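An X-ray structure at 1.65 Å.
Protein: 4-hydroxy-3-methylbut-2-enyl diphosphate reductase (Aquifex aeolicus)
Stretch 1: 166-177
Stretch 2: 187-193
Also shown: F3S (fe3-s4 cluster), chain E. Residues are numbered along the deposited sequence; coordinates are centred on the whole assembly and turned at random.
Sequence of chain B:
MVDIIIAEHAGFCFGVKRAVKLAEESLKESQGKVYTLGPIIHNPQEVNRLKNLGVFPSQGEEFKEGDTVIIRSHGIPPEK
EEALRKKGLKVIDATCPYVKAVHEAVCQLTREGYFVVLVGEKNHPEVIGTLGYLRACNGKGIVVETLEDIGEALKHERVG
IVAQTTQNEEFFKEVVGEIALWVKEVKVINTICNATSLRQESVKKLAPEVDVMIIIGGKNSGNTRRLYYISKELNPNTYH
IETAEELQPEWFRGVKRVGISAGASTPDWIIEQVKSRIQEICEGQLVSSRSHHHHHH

Stretch 1, residues 166-177: TQNEEFFKEVVG
Stretch 2 (187-193) KVINTIC

How are the two backbones laid out? Residues 169-177 form a helix (phi/psi near -62/-44), entered through an extended Gln167 and Asn168 (psi 134° and 142°). Residues 187-189 are strand, near -116/122; Asn190 stays extended, Thr191 turns (-102/15), and Ile192 and Cys193 extend again. Val176 CA pairs with Val188 CA at 7.6 Å, while Gln167 CA and Ile192 CA lie nearer, at 6.3 Å, so the two run in opposite senses.

What fills the space between them? No direct hydrogen bond crosses; the contact buries 366 Å², most of it from Phe172, Val176, Val188 and Ile192. Phe172, chi1 t and chi2 67°, points toward the strand and sets its ring obliquely among three neighbours: CZ lies 3.6 Å from Val188 CG1, CE2 4.1 Å from Asn190 CG, and CG 3.9 Å from Ile192 CD1. One turn later Val176, also t, brings CG1 to 3.7 Å from Val188 CG2. Val188, t as well, meets both helix residues with its two methyls.

Why is Ile192 so well suited to its place? With chi1 m and chi2 t its side chain is extended, carrying CD1 to 3.6 Å from Gln167 O and 4.1 Å from Glu169 CG. The CG1-CD1 arm of this branched aliphatic side chain can reach the helix start without demanding a polar partner.

How do the polar side chains contribute? Asn168, chi1 86°, caps the helix: its OD1 accepts from Phe171 N at 2.8 Å. Asn190, chi1 t and chi2 -21°, accepts through OD1 from Ile192 N at 2.9 Å, while its ND2 donates to a water at 3.0 Å. That water donates to OE2 of Glu169 (chi1 m, chi2 t, chi3 -27°) at 2.6 Å, bridging the stretches. Cys193, chi1 t, binds cluster iron FE1 through SG at 2.4 Å.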

ATOM      1  N   THR B 166      -1.280  17.709  -0.082  1.00 32.74           N
ATOM      2  CA  THR B 166      -0.095  17.968   0.756  1.00 33.66           C
ATOM      3  C   THR B 166       0.242  16.846   1.734  1.00 33.17           C
ATOM      4  O   THR B 166       1.104  17.017   2.588  1.00 33.35           O
ATOM      5  CB  THR B 166      -0.276  19.276   1.544  1.00 34.50           C
ATOM      6  OG1 THR B 166      -1.501  19.186   2.283  1.00 36.12           O
ATOM      7  CG2 THR B 166      -0.367  20.435   0.583  1.00 34.12           C
ATOM      8  N   GLN B 167      -0.413  15.694   1.609  1.00 31.78           N
ATOM      9  CA  GLN B 167      -0.129  14.557   2.499  1.00 31.44           C
ATOM     10  C   GLN B 167       1.339  14.113   2.366  1.00 31.36           C
ATOM     11  O   GLN B 167       1.854  13.968   1.271  1.00 31.66           O
ATOM     12  CB  GLN B 167      -1.084  13.388   2.185  1.00 31.32           C
ATOM     13  CG  GLN B 167      -0.758  12.090   2.952  1.00 29.23           C
ATOM     14  CD  GLN B 167      -0.866  12.266   4.434  1.00 31.83           C
ATOM     15  OE1 GLN B 167      -1.843  12.822   4.945  1.00 31.82           O
ATOM     16  NE2 GLN B 167       0.160  11.821   5.152  1.00 27.70           N
ATOM     17  N   ASN B 168       1.999  13.890   3.491  1.00 30.80           N
ATOM     18  CA  ASN B 168       3.341  13.336   3.431  1.00 30.99           C
ATOM     19  C   ASN B 168       3.334  11.893   2.912  1.00 30.12           C
ATOM     20  O   ASN B 168       2.405  11.094   3.190  1.00 30.48           O
ATOM     21  CB  ASN B 168       4.103  13.487   4.762  1.00 32.39           C
ATOM     22  CG  ASN B 168       3.826  12.366   5.740  1.00 34.91           C
ATOM     23  OD1 ASN B 168       4.353  11.260   5.622  1.00 39.60           O
ATOM     24  ND2 ASN B 168       3.019  12.666   6.752  1.00 42.27           N
ATOM     25  N   GLU B 169       4.347  11.581   2.125  1.00 30.55           N
ATOM     26  CA  GLU B 169       4.450  10.291   1.422  1.00 31.07           C
ATOM     27  C   GLU B 169       4.679   9.137   2.371  1.00 30.82           C
ATOM     28  O   GLU B 169       4.175   8.034   2.144  1.00 30.55           O
ATOM     29  CB  GLU B 169       5.592  10.325   0.415  1.00 32.16           C
ATOM     30  CG  GLU B 169       5.366  11.252  -0.794  1.00 34.70           C
ATOM     31  CD  GLU B 169       6.404  10.999  -1.885  1.00 35.10           C
ATOM     32  OE1 GLU B 169       7.518  10.554  -1.576  1.00 40.99           O
ATOM     33  OE2 GLU B 169       6.116  11.254  -3.068  1.00 41.60           O
ATOM     34  N   GLU B 170       5.459   9.360   3.427  1.00 29.93           N
ATOM     35  CA  GLU B 170       5.724   8.283   4.364  1.00 30.90           C
ATOM     36  C   GLU B 170       4.481   7.681   4.997  1.00 28.76           C
ATOM     37  O   GLU B 170       4.344   6.463   5.058  1.00 28.88           O
ATOM     38  CB  GLU B 170       6.692   8.746   5.446  1.00 30.32           C
ATOM     39  CG  GLU B 170       8.069   8.164   5.268  1.00 37.43           C
ATOM     40  CD  GLU B 170       8.910   8.266   6.530  1.00 42.82           C
ATOM     41  OE1 GLU B 170       8.801   9.295   7.235  1.00 45.26           O
ATOM     42  OE2 GLU B 170       9.678   7.317   6.807  1.00 44.89           O
ATOM     43  N   PHE B 171       3.569   8.532   5.446  1.00 29.10           N
ATOM     44  CA  PHE B 171       2.312   8.012   6.007  1.00 27.88           C
ATOM     45  C   PHE B 171       1.378   7.408   4.965  1.00 28.20           C
ATOM     46  O   PHE B 171       0.747   6.376   5.192  1.00 26.88           O
ATOM     47  CB  PHE B 171       1.614   9.059   6.880  1.00 28.05           C
ATOM     48  CG  PHE B 171       0.393   8.530   7.573  1.00 29.48           C
ATOM     49  CD1 PHE B 171       0.489   7.487   8.491  1.00 31.00           C
ATOM     50  CD2 PHE B 171      -0.851   9.068   7.288  1.00 32.15           C
ATOM     51  CE1 PHE B 171      -0.648   6.977   9.119  1.00 32.94           C
ATOM     52  CE2 PHE B 171      -2.000   8.573   7.908  1.00 33.13           C
ATOM     53  CZ  PHE B 171      -1.896   7.535   8.833  1.00 33.19           C
ATOM     54  N   PHE B 172       1.354   8.022   3.803  1.00 27.34           N
ATOM     55  CA  PHE B 172       0.510   7.505   2.728  1.00 28.36           C
ATOM     56  C   PHE B 172       0.961   6.094   2.351  1.00 28.09           C
ATOM     57  O   PHE B 172       0.151   5.200   2.217  1.00 29.01           O
ATOM     58  CB  PHE B 172       0.650   8.402   1.538  1.00 27.96           C
ATOM     59  CG  PHE B 172      -0.295   8.060   0.431  1.00 28.44           C
ATOM     60  CD1 PHE B 172      -1.679   8.239   0.607  1.00 34.48           C
ATOM     61  CD2 PHE B 172       0.190   7.495  -0.759  1.00 28.77           C
ATOM     62  CE1 PHE B 172      -2.551   7.919  -0.395  1.00 33.59           C
ATOM     63  CE2 PHE B 172      -0.694   7.184  -1.794  1.00 31.53           C
ATOM     64  CZ  PHE B 172      -2.071   7.380  -1.595  1.00 31.14           C
ATOM     65  N   LYS B 173       2.282   5.896   2.253  1.00 28.70           N
ATOM     66  CA  LYS B 173       2.872   4.590   1.918  1.00 29.10           C
ATOM     67  C   LYS B 173       2.482   3.514   2.963  1.00 29.56           C
ATOM     68  O   LYS B 173       2.128   2.384   2.607  1.00 29.61           O
ATOM     69  CB  LYS B 173       4.394   4.715   1.742  1.00 29.26           C
ATOM     70  CG  LYS B 173       5.108   3.396   1.657  1.00 30.66           C
ATOM     71  CD  LYS B 173       6.581   3.576   1.408  1.00 31.39           C
ATOM     72  CE  LYS B 173       7.245   2.223   1.379  1.00 30.55           C
ATOM     73  NZ  LYS B 173       8.711   2.406   1.251  1.00 31.36           N
ATOM     74  N   GLU B 174       2.524   3.905   4.242  1.00 29.59           N
ATOM     75  CA  GLU B 174       2.157   3.037   5.356  1.00 30.58           C
ATOM     76  C   GLU B 174       0.686   2.631   5.329  1.00 29.51           C
ATOM     77  O   GLU B 174       0.384   1.437   5.534  1.00 28.95           O
ATOM     78  CB  GLU B 174       2.507   3.717   6.702  1.00 30.69           C
ATOM     79  CG  GLU B 174       2.069   2.959   7.950  1.00 35.70           C
ATOM     80  CD  GLU B 174       2.872   1.701   8.194  1.00 39.70           C
ATOM     81  OE1 GLU B 174       3.951   1.540   7.574  1.00 43.37           O
ATOM     82  OE2 GLU B 174       2.425   0.849   9.000  1.00 42.30           O
ATOM     83  N   VAL B 175      -0.205   3.620   5.138  1.00 29.46           N
ATOM     84  CA  VAL B 175      -1.658   3.391   5.079  1.00 29.55           C
ATOM     85  C   VAL B 175      -2.016   2.458   3.918  1.00 29.35           C
ATOM     86  O   VAL B 175      -2.797   1.514   4.075  1.00 27.40           O
ATOM     87  CB  VAL B 175      -2.476   4.722   4.910  1.00 29.20           C
ATOM     88  CG1 VAL B 175      -3.980   4.382   4.662  1.00 29.61           C
ATOM     89  CG2 VAL B 175      -2.327   5.569   6.126  1.00 32.04           C
ATOM     90  N   VAL B 176      -1.474   2.756   2.745  1.00 28.89           N
ATOM     91  CA  VAL B 176      -1.736   1.925   1.568  1.00 29.61           C
ATOM     92  C   VAL B 176      -1.303   0.463   1.803  1.00 29.79           C
ATOM     93  O   VAL B 176      -2.060  -0.467   1.558  1.00 30.24           O
ATOM     94  CB  VAL B 176      -1.060   2.513   0.298  1.00 30.43           C
ATOM     95  CG1 VAL B 176      -1.040   1.472  -0.852  1.00 31.54           C
ATOM     96  CG2 VAL B 176      -1.737   3.849  -0.125  1.00 30.09           C
ATOM     97  N   GLY B 177      -0.091   0.264   2.305  1.00 30.28           N
ATOM     98  CA  GLY B 177       0.453  -1.064   2.520  1.00 30.89           C
ATOM     99  C   GLY B 177      -0.362  -1.806   3.563  1.00 30.30           C
ATOM    100  O   GLY B 177      -0.703  -2.965   3.382  1.00 31.44           O
ATOM    101  N   LYS B 187      -7.643  -0.094  -4.481  1.00 28.47           N
ATOM    102  CA  LYS B 187      -7.214   0.731  -5.596  1.00 27.68           C
ATOM    103  C   LYS B 187      -6.703   2.061  -5.078  1.00 27.23           C
ATOM    104  O   LYS B 187      -7.359   2.711  -4.279  1.00 28.24           O
ATOM    105  CB  LYS B 187      -8.345   0.960  -6.611  1.00 27.14           C
ATOM    106  CG  LYS B 187      -7.976   1.904  -7.741  1.00 27.31           C
ATOM    107  CD  LYS B 187      -8.979   1.776  -8.868  1.00 28.44           C
ATOM    108  CE  LYS B 187      -8.806   2.829  -9.935  1.00 36.65           C
ATOM    109  NZ  LYS B 187      -9.672   2.485 -11.111  1.00 36.37           N
ATOM    110  N   VAL B 188      -5.515   2.462  -5.525  1.00 27.73           N
ATOM    111  CA  VAL B 188      -4.938   3.702  -5.079  1.00 29.25           C
ATOM    112  C   VAL B 188      -4.804   4.642  -6.241  1.00 27.55           C
ATOM    113  O   VAL B 188      -4.282   4.279  -7.298  1.00 27.51           O
ATOM    114  CB  VAL B 188      -3.499   3.473  -4.521  1.00 28.39           C
ATOM    115  CG1 VAL B 188      -2.845   4.782  -4.009  1.00 30.79           C
ATOM    116  CG2 VAL B 188      -3.508   2.367  -3.467  1.00 29.07           C
ATOM    117  N   ILE B 189      -5.347   5.846  -6.062  1.00 28.72           N
ATOM    118  CA  ILE B 189      -5.041   6.903  -7.007  1.00 30.66           C
ATOM    119  C   ILE B 189      -4.198   7.934  -6.250  1.00 30.55           C
ATOM    120  O   ILE B 189      -4.693   8.650  -5.353  1.00 31.36           O
ATOM    121  CB  ILE B 189      -6.319   7.524  -7.585  1.00 31.82           C
ATOM    122  CG1 ILE B 189      -7.146   6.437  -8.289  1.00 32.45           C
ATOM    123  CG2 ILE B 189      -5.922   8.743  -8.515  1.00 31.80           C
ATOM    124  CD1 ILE B 189      -8.548   6.927  -8.683  1.00 33.54           C
ATOM    125  N   ASN B 190      -2.914   7.974  -6.597  1.00 31.99           N
ATOM    126  CA  ASN B 190      -1.981   8.828  -5.864  1.00 32.92           C
ATOM    127  C   ASN B 190      -2.151  10.292  -6.273  1.00 32.69           C
ATOM    128  O   ASN B 190      -1.642  10.725  -7.302  1.00 32.54           O
ATOM    129  CB  ASN B 190      -0.528   8.398  -6.054  1.00 32.51           C
ATOM    130  CG  ASN B 190       0.443   9.204  -5.173  1.00 34.88           C
ATOM    131  OD1 ASN B 190       0.132  10.320  -4.718  1.00 36.46           O
ATOM    132  ND2 ASN B 190       1.599   8.665  -4.954  1.00 32.81           N
ATOM    133  N   THR B 191      -2.848  11.038  -5.425  1.00 30.86           N
ATOM    134  CA  THR B 191      -3.132  12.448  -5.719  1.00 32.50           C
ATOM    135  C   THR B 191      -2.214  13.434  -4.949  1.00 32.92           C
ATOM    136  O   THR B 191      -2.516  14.641  -4.864  1.00 33.50           O
ATOM    137  CB  THR B 191      -4.580  12.735  -5.369  1.00 32.56           C
ATOM    138  OG1 THR B 191      -4.841  12.242  -4.061  1.00 30.81           O
ATOM    139  CG2 THR B 191      -5.559  12.096  -6.383  1.00 32.27           C
ATOM    140  N   ILE B 192      -1.113  12.925  -4.386  1.00 32.89           N
ATOM    141  CA  ILE B 192      -0.105  13.782  -3.722  1.00 32.54           C
ATOM    142  C   ILE B 192       0.547  14.687  -4.752  1.00 32.88           C
ATOM    143  O   ILE B 192       1.039  14.220  -5.768  1.00 32.47           O
ATOM    144  CB  ILE B 192       0.970  12.946  -2.982  1.00 32.79           C
ATOM    145  CG1 ILE B 192       0.293  12.140  -1.864  1.00 32.38           C
ATOM    146  CG2 ILE B 192       2.095  13.838  -2.437  1.00 32.88           C
ATOM    147  CD1 ILE B 192       1.265  11.268  -1.031  1.00 31.55           C
ATOM    148  N   CYS B 193       0.583  15.978  -4.452  1.00 32.81           N
ATOM    149  CA  CYS B 193       1.184  16.950  -5.365  1.00 33.42           C
ATOM    150  C   CYS B 193       2.681  16.997  -5.113  1.00 34.34           C
ATOM    151  O   CYS B 193       3.113  17.010  -3.947  1.00 33.98           O
ATOM    152  CB  CYS B 193       0.526  18.324  -5.145  1.00 32.64           C
ATOM    153  SG  CYS B 193       1.349  19.603  -6.067  1.00 35.72           S
TER
HETATM  154 FE1  F3S E3302       0.127  21.443  -5.277  1.00 28.55          FE
HETATM  155 FE3  F3S E3302      -2.066  22.816  -6.084  1.00 24.46          FE
HETATM  156 FE4  F3S E3302      -0.231  23.781  -4.752  1.00 33.47          FE
HETATM  157  S1  F3S E3302      -2.020  20.780  -5.069  1.00 25.24           S
HETATM  158  S2  F3S E3302       1.093  22.562  -3.537  1.00 37.10           S
HETATM  159  S3  F3S E3302       0.073  23.144  -6.802  1.00 27.28           S
HETATM  160  S4  F3S E3302      -2.246  24.603  -4.650  1.00 27.71           S
HETATM  161  O   HOH W   1       4.073  10.195  -4.211  1.00 25.51           O